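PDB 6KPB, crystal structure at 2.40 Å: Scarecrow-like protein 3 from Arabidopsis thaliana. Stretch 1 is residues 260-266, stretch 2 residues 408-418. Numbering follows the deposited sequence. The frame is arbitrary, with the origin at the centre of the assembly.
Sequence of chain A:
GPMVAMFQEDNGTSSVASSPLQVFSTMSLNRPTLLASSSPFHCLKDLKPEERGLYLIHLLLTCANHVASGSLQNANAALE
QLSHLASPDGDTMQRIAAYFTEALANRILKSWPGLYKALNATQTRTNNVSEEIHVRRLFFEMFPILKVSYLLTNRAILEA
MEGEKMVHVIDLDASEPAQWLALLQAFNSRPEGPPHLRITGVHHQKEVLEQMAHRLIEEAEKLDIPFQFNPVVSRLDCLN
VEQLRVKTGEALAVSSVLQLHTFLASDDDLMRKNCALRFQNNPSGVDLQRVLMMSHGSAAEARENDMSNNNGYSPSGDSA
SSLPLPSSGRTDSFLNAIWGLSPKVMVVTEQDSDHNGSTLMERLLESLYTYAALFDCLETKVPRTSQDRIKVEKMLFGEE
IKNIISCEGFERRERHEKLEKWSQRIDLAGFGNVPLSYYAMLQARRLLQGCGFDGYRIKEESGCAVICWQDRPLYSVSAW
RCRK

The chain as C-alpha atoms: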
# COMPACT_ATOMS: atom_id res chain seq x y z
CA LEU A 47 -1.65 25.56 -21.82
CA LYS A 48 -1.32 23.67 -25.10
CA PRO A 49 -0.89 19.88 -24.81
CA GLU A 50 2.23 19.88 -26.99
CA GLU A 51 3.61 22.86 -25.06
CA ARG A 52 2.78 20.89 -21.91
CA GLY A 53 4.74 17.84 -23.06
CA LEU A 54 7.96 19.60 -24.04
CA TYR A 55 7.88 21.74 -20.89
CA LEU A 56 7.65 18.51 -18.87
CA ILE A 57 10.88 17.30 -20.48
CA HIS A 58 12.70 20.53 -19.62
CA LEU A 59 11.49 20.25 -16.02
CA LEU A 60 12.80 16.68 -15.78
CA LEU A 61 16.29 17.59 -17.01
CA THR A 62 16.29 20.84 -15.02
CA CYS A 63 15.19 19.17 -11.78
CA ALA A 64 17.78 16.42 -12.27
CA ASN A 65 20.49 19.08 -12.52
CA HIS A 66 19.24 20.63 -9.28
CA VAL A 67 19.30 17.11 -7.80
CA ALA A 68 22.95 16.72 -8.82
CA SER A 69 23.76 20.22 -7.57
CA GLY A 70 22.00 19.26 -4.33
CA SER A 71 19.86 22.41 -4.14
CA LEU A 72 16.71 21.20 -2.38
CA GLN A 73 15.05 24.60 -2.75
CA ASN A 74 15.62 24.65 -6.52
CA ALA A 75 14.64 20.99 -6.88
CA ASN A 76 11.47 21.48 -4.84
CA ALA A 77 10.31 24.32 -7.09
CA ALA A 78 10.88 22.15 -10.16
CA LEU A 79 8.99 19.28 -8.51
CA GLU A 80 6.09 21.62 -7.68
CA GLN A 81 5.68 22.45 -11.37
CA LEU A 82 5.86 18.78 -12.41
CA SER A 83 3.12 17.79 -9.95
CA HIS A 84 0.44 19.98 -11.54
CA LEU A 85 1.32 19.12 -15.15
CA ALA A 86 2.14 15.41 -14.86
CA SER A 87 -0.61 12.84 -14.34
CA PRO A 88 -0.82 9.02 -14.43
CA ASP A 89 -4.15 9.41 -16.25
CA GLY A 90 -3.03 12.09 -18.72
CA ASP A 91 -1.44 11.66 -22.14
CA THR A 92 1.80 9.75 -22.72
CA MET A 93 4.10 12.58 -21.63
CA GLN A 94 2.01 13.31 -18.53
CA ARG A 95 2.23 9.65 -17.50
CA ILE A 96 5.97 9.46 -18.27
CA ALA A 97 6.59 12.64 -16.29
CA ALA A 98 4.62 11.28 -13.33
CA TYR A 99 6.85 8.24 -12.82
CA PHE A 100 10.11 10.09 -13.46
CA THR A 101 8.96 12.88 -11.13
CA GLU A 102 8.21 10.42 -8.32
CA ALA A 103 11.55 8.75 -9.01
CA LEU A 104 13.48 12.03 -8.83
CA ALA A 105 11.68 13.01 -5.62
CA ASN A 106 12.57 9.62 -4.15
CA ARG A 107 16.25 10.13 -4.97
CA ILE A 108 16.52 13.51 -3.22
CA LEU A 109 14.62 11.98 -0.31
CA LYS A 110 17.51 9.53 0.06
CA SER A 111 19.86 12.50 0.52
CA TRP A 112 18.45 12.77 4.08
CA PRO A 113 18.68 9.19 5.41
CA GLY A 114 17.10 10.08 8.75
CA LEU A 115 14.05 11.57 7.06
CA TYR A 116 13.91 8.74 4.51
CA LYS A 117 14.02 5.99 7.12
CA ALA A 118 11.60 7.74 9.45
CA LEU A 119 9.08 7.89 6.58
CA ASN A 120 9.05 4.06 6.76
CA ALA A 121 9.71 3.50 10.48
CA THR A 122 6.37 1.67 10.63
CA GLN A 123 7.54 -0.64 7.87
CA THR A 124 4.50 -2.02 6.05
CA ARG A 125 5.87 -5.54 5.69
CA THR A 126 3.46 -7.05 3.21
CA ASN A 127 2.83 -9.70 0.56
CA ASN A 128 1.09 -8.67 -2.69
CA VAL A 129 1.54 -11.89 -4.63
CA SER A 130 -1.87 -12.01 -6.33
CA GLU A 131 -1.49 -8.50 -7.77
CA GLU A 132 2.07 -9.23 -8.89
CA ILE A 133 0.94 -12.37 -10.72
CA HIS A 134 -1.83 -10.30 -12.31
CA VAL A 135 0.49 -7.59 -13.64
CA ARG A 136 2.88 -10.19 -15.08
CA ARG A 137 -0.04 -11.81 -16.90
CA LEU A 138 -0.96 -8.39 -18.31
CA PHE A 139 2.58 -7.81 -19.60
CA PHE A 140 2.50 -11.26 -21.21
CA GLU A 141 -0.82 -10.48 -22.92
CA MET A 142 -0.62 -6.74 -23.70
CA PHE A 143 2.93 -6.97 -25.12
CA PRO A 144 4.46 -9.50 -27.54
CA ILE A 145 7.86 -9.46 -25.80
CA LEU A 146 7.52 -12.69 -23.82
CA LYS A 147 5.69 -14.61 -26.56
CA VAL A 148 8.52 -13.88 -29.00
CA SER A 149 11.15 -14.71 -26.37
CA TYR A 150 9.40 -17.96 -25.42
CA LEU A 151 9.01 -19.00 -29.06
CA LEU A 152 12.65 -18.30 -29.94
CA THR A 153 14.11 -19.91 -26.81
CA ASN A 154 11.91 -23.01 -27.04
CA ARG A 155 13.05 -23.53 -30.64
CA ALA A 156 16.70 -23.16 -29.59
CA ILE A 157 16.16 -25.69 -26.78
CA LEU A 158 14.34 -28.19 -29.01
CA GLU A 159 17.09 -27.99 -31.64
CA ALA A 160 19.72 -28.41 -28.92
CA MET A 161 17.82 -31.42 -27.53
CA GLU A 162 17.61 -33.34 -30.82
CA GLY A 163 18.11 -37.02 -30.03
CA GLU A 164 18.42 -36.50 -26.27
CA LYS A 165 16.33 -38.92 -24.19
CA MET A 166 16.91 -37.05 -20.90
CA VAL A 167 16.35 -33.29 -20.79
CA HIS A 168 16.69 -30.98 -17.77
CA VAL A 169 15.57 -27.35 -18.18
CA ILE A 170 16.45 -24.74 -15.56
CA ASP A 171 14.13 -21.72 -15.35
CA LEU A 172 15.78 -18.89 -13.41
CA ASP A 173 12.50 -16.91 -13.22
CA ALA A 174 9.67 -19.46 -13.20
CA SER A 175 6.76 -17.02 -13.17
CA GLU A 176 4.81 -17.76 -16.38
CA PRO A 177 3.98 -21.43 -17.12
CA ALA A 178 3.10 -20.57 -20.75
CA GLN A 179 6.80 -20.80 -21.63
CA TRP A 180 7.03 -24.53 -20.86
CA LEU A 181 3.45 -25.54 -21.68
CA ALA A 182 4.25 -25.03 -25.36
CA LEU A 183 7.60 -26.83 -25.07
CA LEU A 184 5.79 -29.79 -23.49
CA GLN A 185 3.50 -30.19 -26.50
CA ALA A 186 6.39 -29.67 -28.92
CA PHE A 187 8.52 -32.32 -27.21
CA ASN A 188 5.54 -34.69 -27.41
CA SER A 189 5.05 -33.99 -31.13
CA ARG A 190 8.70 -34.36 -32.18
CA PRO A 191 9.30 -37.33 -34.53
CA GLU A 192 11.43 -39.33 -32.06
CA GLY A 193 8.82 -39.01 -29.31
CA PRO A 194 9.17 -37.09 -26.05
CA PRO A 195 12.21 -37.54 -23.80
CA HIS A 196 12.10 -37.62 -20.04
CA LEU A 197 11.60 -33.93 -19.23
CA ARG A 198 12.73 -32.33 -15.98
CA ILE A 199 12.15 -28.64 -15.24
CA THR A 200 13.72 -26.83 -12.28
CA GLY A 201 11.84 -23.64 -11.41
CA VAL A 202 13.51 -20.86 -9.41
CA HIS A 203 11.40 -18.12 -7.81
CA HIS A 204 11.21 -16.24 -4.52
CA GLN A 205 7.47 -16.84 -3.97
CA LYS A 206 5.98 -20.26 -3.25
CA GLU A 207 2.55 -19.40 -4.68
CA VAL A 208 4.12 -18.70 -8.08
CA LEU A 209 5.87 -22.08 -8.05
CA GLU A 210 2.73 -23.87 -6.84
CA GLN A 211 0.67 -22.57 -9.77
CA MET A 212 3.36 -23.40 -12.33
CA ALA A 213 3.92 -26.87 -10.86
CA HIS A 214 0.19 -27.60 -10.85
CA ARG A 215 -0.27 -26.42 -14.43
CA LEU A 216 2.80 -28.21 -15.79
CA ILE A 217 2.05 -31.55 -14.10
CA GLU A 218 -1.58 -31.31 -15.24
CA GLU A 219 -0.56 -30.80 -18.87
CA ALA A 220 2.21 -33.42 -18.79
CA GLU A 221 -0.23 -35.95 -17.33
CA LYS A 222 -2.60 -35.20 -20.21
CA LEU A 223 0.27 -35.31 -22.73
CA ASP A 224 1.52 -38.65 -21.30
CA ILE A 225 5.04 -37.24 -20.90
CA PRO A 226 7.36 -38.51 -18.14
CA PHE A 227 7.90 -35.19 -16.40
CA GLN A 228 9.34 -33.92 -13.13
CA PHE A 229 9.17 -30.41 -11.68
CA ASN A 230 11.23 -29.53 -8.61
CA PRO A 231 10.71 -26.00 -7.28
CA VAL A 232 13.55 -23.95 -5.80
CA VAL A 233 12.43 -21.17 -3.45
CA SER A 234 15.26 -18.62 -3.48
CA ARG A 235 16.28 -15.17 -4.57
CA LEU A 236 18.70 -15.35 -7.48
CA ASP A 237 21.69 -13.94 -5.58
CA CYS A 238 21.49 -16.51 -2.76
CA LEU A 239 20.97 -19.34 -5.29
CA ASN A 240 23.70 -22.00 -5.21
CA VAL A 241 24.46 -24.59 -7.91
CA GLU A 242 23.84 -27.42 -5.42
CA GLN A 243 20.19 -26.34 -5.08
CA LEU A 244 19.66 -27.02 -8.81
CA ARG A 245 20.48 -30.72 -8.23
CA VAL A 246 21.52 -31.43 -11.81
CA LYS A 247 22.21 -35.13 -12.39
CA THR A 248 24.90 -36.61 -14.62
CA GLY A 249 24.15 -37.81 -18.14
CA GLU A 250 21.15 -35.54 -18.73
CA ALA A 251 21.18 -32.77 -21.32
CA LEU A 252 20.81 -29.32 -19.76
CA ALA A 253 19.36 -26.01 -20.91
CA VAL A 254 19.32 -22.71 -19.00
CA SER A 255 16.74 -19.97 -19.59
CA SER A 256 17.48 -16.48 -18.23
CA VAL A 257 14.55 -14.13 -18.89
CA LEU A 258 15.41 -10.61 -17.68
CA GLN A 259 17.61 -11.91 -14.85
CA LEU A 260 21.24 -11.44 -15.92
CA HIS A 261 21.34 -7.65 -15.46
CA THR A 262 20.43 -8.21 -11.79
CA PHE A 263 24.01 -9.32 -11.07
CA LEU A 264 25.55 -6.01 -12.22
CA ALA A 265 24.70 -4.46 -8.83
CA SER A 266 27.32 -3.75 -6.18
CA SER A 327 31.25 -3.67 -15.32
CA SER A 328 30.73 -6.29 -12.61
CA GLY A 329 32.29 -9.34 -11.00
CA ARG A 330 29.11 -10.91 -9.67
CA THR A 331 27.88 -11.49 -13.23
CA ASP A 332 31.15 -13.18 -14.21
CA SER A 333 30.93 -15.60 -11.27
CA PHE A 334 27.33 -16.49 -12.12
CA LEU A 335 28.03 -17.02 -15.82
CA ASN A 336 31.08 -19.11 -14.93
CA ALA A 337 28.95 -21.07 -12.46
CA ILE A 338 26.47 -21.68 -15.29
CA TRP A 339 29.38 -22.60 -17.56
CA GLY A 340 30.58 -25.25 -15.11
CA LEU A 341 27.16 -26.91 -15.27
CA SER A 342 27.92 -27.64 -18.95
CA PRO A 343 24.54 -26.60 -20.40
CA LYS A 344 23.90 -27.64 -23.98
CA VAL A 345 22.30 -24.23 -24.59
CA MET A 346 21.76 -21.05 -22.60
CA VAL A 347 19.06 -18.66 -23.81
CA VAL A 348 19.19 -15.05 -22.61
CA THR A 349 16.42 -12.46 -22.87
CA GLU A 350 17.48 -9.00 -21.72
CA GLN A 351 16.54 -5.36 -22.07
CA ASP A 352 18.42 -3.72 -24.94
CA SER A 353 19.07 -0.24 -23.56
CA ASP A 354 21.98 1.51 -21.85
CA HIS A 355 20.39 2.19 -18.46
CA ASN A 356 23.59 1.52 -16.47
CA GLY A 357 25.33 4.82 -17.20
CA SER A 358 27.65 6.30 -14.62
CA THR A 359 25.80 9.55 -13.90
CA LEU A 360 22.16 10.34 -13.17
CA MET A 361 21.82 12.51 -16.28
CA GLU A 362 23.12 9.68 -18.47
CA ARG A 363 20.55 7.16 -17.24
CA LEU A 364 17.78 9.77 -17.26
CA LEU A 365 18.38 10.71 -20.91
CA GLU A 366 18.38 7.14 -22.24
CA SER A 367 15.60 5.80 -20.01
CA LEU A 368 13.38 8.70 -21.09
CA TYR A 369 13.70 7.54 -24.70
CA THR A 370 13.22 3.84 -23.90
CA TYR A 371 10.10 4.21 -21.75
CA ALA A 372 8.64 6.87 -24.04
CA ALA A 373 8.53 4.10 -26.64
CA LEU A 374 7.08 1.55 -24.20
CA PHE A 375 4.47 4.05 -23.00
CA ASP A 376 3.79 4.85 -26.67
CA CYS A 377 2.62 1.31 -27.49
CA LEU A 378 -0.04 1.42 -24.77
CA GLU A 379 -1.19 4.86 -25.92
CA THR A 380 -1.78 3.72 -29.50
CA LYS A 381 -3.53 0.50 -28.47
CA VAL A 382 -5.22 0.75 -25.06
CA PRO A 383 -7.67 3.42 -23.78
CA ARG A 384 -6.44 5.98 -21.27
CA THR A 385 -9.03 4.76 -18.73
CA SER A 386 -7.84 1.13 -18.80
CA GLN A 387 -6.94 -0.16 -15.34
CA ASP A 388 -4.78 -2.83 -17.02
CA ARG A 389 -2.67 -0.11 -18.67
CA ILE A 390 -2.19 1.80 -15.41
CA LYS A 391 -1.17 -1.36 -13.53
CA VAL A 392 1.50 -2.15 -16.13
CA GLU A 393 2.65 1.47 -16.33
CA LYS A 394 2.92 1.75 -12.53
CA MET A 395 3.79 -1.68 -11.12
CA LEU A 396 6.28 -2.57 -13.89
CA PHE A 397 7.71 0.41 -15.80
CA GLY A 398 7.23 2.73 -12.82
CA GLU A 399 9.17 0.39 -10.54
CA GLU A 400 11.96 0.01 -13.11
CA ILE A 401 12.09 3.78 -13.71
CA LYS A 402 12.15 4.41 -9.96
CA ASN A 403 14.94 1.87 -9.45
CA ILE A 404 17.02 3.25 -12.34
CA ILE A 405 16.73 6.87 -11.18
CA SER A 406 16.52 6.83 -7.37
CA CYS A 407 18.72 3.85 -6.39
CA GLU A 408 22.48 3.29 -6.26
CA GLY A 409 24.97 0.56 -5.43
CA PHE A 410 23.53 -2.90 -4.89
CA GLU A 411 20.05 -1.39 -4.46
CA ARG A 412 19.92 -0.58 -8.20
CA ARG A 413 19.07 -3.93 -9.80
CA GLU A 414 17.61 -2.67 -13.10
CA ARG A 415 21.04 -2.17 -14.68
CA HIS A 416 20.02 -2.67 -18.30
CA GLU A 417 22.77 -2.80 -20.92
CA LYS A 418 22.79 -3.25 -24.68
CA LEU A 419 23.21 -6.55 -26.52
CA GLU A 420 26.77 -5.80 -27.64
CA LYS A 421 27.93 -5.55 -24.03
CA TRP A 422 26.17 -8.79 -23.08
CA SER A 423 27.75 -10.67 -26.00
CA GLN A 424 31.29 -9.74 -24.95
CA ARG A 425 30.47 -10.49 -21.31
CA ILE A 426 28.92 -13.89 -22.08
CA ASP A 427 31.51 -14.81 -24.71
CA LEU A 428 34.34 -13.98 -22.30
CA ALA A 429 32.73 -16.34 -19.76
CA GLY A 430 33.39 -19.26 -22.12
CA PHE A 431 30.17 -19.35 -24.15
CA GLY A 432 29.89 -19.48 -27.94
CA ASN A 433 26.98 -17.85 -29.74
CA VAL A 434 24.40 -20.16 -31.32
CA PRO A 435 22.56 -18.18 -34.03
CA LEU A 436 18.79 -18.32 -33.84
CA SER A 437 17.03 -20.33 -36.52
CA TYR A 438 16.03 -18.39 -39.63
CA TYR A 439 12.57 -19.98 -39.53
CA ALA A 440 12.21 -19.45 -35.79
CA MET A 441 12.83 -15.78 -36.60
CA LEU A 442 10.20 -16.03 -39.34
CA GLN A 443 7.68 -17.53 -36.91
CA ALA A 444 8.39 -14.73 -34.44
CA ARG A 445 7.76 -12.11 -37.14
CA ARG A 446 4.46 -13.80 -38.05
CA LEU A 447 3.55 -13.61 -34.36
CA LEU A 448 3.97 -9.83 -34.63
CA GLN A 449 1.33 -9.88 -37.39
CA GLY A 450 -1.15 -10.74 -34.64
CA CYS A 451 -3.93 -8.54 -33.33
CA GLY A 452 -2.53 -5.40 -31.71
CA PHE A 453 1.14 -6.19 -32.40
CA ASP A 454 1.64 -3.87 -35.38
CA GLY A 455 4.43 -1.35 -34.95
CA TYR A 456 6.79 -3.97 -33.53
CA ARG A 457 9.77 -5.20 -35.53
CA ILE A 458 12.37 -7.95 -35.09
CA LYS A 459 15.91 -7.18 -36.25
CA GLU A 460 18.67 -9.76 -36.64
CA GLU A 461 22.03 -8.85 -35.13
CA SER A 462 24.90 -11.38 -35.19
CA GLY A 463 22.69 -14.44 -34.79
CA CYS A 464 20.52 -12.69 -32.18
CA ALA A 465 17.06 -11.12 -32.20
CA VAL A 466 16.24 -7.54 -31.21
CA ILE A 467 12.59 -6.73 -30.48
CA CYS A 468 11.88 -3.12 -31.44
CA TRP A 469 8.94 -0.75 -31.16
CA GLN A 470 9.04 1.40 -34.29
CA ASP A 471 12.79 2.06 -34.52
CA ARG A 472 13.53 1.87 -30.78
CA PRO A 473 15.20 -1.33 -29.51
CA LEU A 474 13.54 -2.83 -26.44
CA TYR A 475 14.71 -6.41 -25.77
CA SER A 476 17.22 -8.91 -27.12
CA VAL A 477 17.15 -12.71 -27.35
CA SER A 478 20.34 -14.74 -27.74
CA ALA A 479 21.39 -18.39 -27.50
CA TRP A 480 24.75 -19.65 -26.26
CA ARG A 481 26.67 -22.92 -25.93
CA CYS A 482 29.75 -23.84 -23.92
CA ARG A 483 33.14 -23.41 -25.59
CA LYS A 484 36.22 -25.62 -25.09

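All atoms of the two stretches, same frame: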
# COMPACT_ATOMS: atom_id res chain seq x y z
N LEU A 260 19.79 -11.57 -15.94
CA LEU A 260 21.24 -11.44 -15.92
C LEU A 260 21.67 -10.06 -15.44
O LEU A 260 22.65 -9.94 -14.69
CB LEU A 260 21.81 -11.73 -17.30
CG LEU A 260 23.12 -12.53 -17.31
CD1 LEU A 260 22.93 -13.83 -16.54
CD2 LEU A 260 23.56 -12.82 -18.74
N HIS A 261 20.96 -9.00 -15.85
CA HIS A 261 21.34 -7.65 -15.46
C HIS A 261 21.24 -7.44 -13.95
O HIS A 261 21.82 -6.48 -13.43
CB HIS A 261 20.47 -6.62 -16.19
CG HIS A 261 19.01 -6.68 -15.82
ND1 HIS A 261 18.05 -7.14 -16.69
CD2 HIS A 261 18.37 -6.33 -14.69
CE1 HIS A 261 16.86 -7.08 -16.10
NE2 HIS A 261 17.03 -6.59 -14.88
N THR A 262 20.52 -8.31 -13.24
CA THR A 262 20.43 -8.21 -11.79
C THR A 262 21.81 -8.28 -11.14
O THR A 262 22.08 -7.58 -10.15
CB THR A 262 19.53 -9.33 -11.26
OG1 THR A 262 18.16 -8.98 -11.48
CG2 THR A 262 19.76 -9.58 -9.77
N PHE A 263 22.71 -9.08 -11.69
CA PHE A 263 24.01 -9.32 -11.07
C PHE A 263 25.00 -8.17 -11.27
O PHE A 263 26.10 -8.23 -10.71
CB PHE A 263 24.62 -10.61 -11.61
CG PHE A 263 23.87 -11.85 -11.22
CD1 PHE A 263 22.81 -12.31 -11.98
CD2 PHE A 263 24.22 -12.55 -10.08
CE1 PHE A 263 22.12 -13.45 -11.62
CE2 PHE A 263 23.54 -13.69 -9.71
CZ PHE A 263 22.48 -14.14 -10.48
N LEU A 264 24.65 -7.14 -12.03
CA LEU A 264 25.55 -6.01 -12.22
C LEU A 264 25.58 -5.08 -11.01
O LEU A 264 26.37 -4.12 -11.01
CB LEU A 264 25.16 -5.21 -13.47
CG LEU A 264 25.27 -5.90 -14.83
CD1 LEU A 264 25.05 -4.90 -15.95
CD2 LEU A 264 26.61 -6.58 -14.99
N ALA A 265 24.77 -5.33 -10.00
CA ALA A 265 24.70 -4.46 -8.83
C ALA A 265 25.89 -4.70 -7.91
O ALA A 265 26.51 -5.76 -7.91
CB ALA A 265 23.39 -4.67 -8.08
N SER A 266 26.20 -3.69 -7.11
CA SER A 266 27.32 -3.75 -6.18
C SER A 266 27.04 -4.71 -5.02
O SER A 266 27.17 -4.34 -3.85
CB SER A 266 27.65 -2.36 -5.63
OG SER A 266 27.88 -1.44 -6.69
N GLU A 408 21.05 3.37 -5.98
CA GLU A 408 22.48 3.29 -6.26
C GLU A 408 23.05 2.03 -5.62
O GLU A 408 22.41 1.37 -4.80
CB GLU A 408 23.23 4.53 -5.76
CG GLU A 408 23.11 5.74 -6.67
CD GLU A 408 23.76 5.53 -8.02
OE1 GLU A 408 24.60 4.62 -8.15
OE2 GLU A 408 23.41 6.27 -8.97
N GLY A 409 24.29 1.71 -6.00
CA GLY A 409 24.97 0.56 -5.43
C GLY A 409 24.24 -0.73 -5.73
O GLY A 409 23.68 -0.92 -6.82
N PHE A 410 24.24 -1.64 -4.75
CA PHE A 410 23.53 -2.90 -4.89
C PHE A 410 22.02 -2.71 -4.98
O PHE A 410 21.33 -3.57 -5.54
CB PHE A 410 23.87 -3.83 -3.73
N GLU A 411 21.49 -1.61 -4.45
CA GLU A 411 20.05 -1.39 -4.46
C GLU A 411 19.51 -1.17 -5.86
O GLU A 411 18.30 -1.34 -6.08
CB GLU A 411 19.70 -0.19 -3.58
N ARG A 412 20.35 -0.80 -6.82
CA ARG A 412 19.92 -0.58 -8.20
C ARG A 412 20.10 -1.88 -8.97
O ARG A 412 21.21 -2.20 -9.42
CB ARG A 412 20.71 0.56 -8.84
CG ARG A 412 20.08 1.11 -10.11
CD ARG A 412 20.75 2.40 -10.54
NE ARG A 412 21.89 2.16 -11.43
CZ ARG A 412 23.01 2.87 -11.42
NH1 ARG A 412 23.15 3.86 -10.55
NH2 ARG A 412 23.99 2.59 -12.27
N ARG A 413 19.02 -2.64 -9.12
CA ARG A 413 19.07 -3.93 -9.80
C ARG A 413 18.76 -3.84 -11.28
O ARG A 413 19.20 -4.70 -12.05
CB ARG A 413 18.10 -4.91 -9.14
CG ARG A 413 18.02 -4.78 -7.62
CD ARG A 413 17.59 -6.08 -6.97
NE ARG A 413 18.56 -7.15 -7.21
CZ ARG A 413 19.70 -7.29 -6.54
NH1 ARG A 413 20.01 -6.43 -5.58
NH2 ARG A 413 20.52 -8.29 -6.82
N GLU A 414 18.01 -2.82 -11.71
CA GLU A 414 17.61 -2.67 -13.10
C GLU A 414 18.72 -2.00 -13.92
O GLU A 414 18.56 -0.93 -14.50
CB GLU A 414 16.31 -1.88 -13.19
CG GLU A 414 15.10 -2.59 -12.60
CD GLU A 414 14.82 -3.92 -13.27
OE1 GLU A 414 15.18 -4.97 -12.69
OE2 GLU A 414 14.27 -3.93 -14.39
N ARG A 415 19.87 -2.68 -13.97
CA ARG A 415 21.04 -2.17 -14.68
C ARG A 415 21.04 -2.74 -16.10
O ARG A 415 21.81 -3.65 -16.44
CB ARG A 415 22.31 -2.51 -13.92
CG ARG A 415 22.41 -1.82 -12.57
CD ARG A 415 23.65 -2.25 -11.81
NE ARG A 415 23.88 -1.41 -10.64
CZ ARG A 415 24.66 -0.34 -10.63
NH1 ARG A 415 25.29 0.02 -11.74
NH2 ARG A 415 24.81 0.37 -9.52
N HIS A 416 20.16 -2.19 -16.93
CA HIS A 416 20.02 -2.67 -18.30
C HIS A 416 21.21 -2.21 -19.15
O HIS A 416 21.67 -1.08 -19.03
CB HIS A 416 18.71 -2.15 -18.90
CG HIS A 416 17.51 -2.39 -18.04
ND1 HIS A 416 16.43 -1.54 -18.01
CD2 HIS A 416 17.22 -3.39 -17.17
CE1 HIS A 416 15.53 -2.00 -17.16
NE2 HIS A 416 15.99 -3.12 -16.64
N GLU A 417 21.70 -3.11 -19.99
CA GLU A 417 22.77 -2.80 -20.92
C GLU A 417 22.42 -3.36 -22.29
O GLU A 417 21.54 -4.22 -22.43
CB GLU A 417 24.12 -3.35 -20.43
CG GLU A 417 24.62 -2.70 -19.15
CD GLU A 417 26.07 -3.02 -18.85
OE1 GLU A 417 26.55 -4.09 -19.29
OE2 GLU A 417 26.74 -2.20 -18.19
N LYS A 418 23.11 -2.86 -23.32
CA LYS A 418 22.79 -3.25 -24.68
C LYS A 418 23.34 -4.64 -25.00
O LYS A 418 24.15 -5.21 -24.27
CB LYS A 418 23.32 -2.22 -25.68
CG LYS A 418 22.59 -0.88 -25.63
CD LYS A 418 22.62 -0.19 -26.99
CE LYS A 418 21.64 -0.82 -27.96
NZ LYS A 418 20.22 -0.65 -27.51

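A single histidine, His 261, anchors this contact: its ring donates the one hydrogen bond that crosses between the stretches and offers a face to the ring of a second histidine. NE2 of His 261 reaches OE1 of Glu 414 at 3.3 Å, near the plane of the ring, while the edge of the His 416 ring points at the His 261 face, the planes at 81° and the centroids 4.8 Å apart; CE1 of His 261 lies 3.9 Å from CD2 of His 416. Glu 414 ties the two rings together, because its other oxygen, OE2, accepts a hydrogen bond from NE2 of His 416 at 2.9 Å. The CA-to-CB bonds of Glu 414 and His 416 both point away from stretch 1, yet the ends of these side chains come back to it. The ND1 atoms of both histidines are hydrogen-bonded elsewhere in the structure.

The backbones run in opposite senses, His 261 lying nearest Arg 415, Thr 262 nearest Arg 413 and Ser 266 nearest Phe 410 by CA position. No backbone hydrogen bond joins them. Stretch 1 instead curls into a 3-10 segment, with Leu 264 N bonded to His 261 O at 3.2 Å, and stretch 2 is mostly loop; many of the closest approaches set a side chain against a main-chain atom, while others join two side chains. CD2 of His 261 sits 3.2 Å from O of Arg 413, and CB of His 261 3.3 Å from O of Arg 415.

Arg 415 braces the middle. Its NH2 donates to O of Gly 409 at 3.2 Å and its NE makes a weak bond to O of Arg 412 at 3.0 Å, so that one guanidinium group bonds to two carbonyls of its own stretch. The extended chain thus held lies against stretch 1, CD of Arg 415 3.7 Å from CB of Leu 264 and NE of Arg 415 3.6 Å from CA of Ala 265. The small Ala 265 methyl fits among carbonyls, its CB 3.5 Å from O of Phe 410 and 3.6 Å from O of Arg 412.

The remaining contacts are van der Waals. CD1 of Leu 264 meets CD of Glu 417 at 3.6 Å, and CG2 of Thr 262 touches the guanidinium edge of Arg 413, 3.3 Å from NH2. O of Ser 266 approaches CB of Phe 410 at 3.3 Å; the phenyl ring is not modelled, so its part in the contact cannot be judged. Nearby, Gly 409 adopts a positive phi of 62°, a conformation glycine accepts readily.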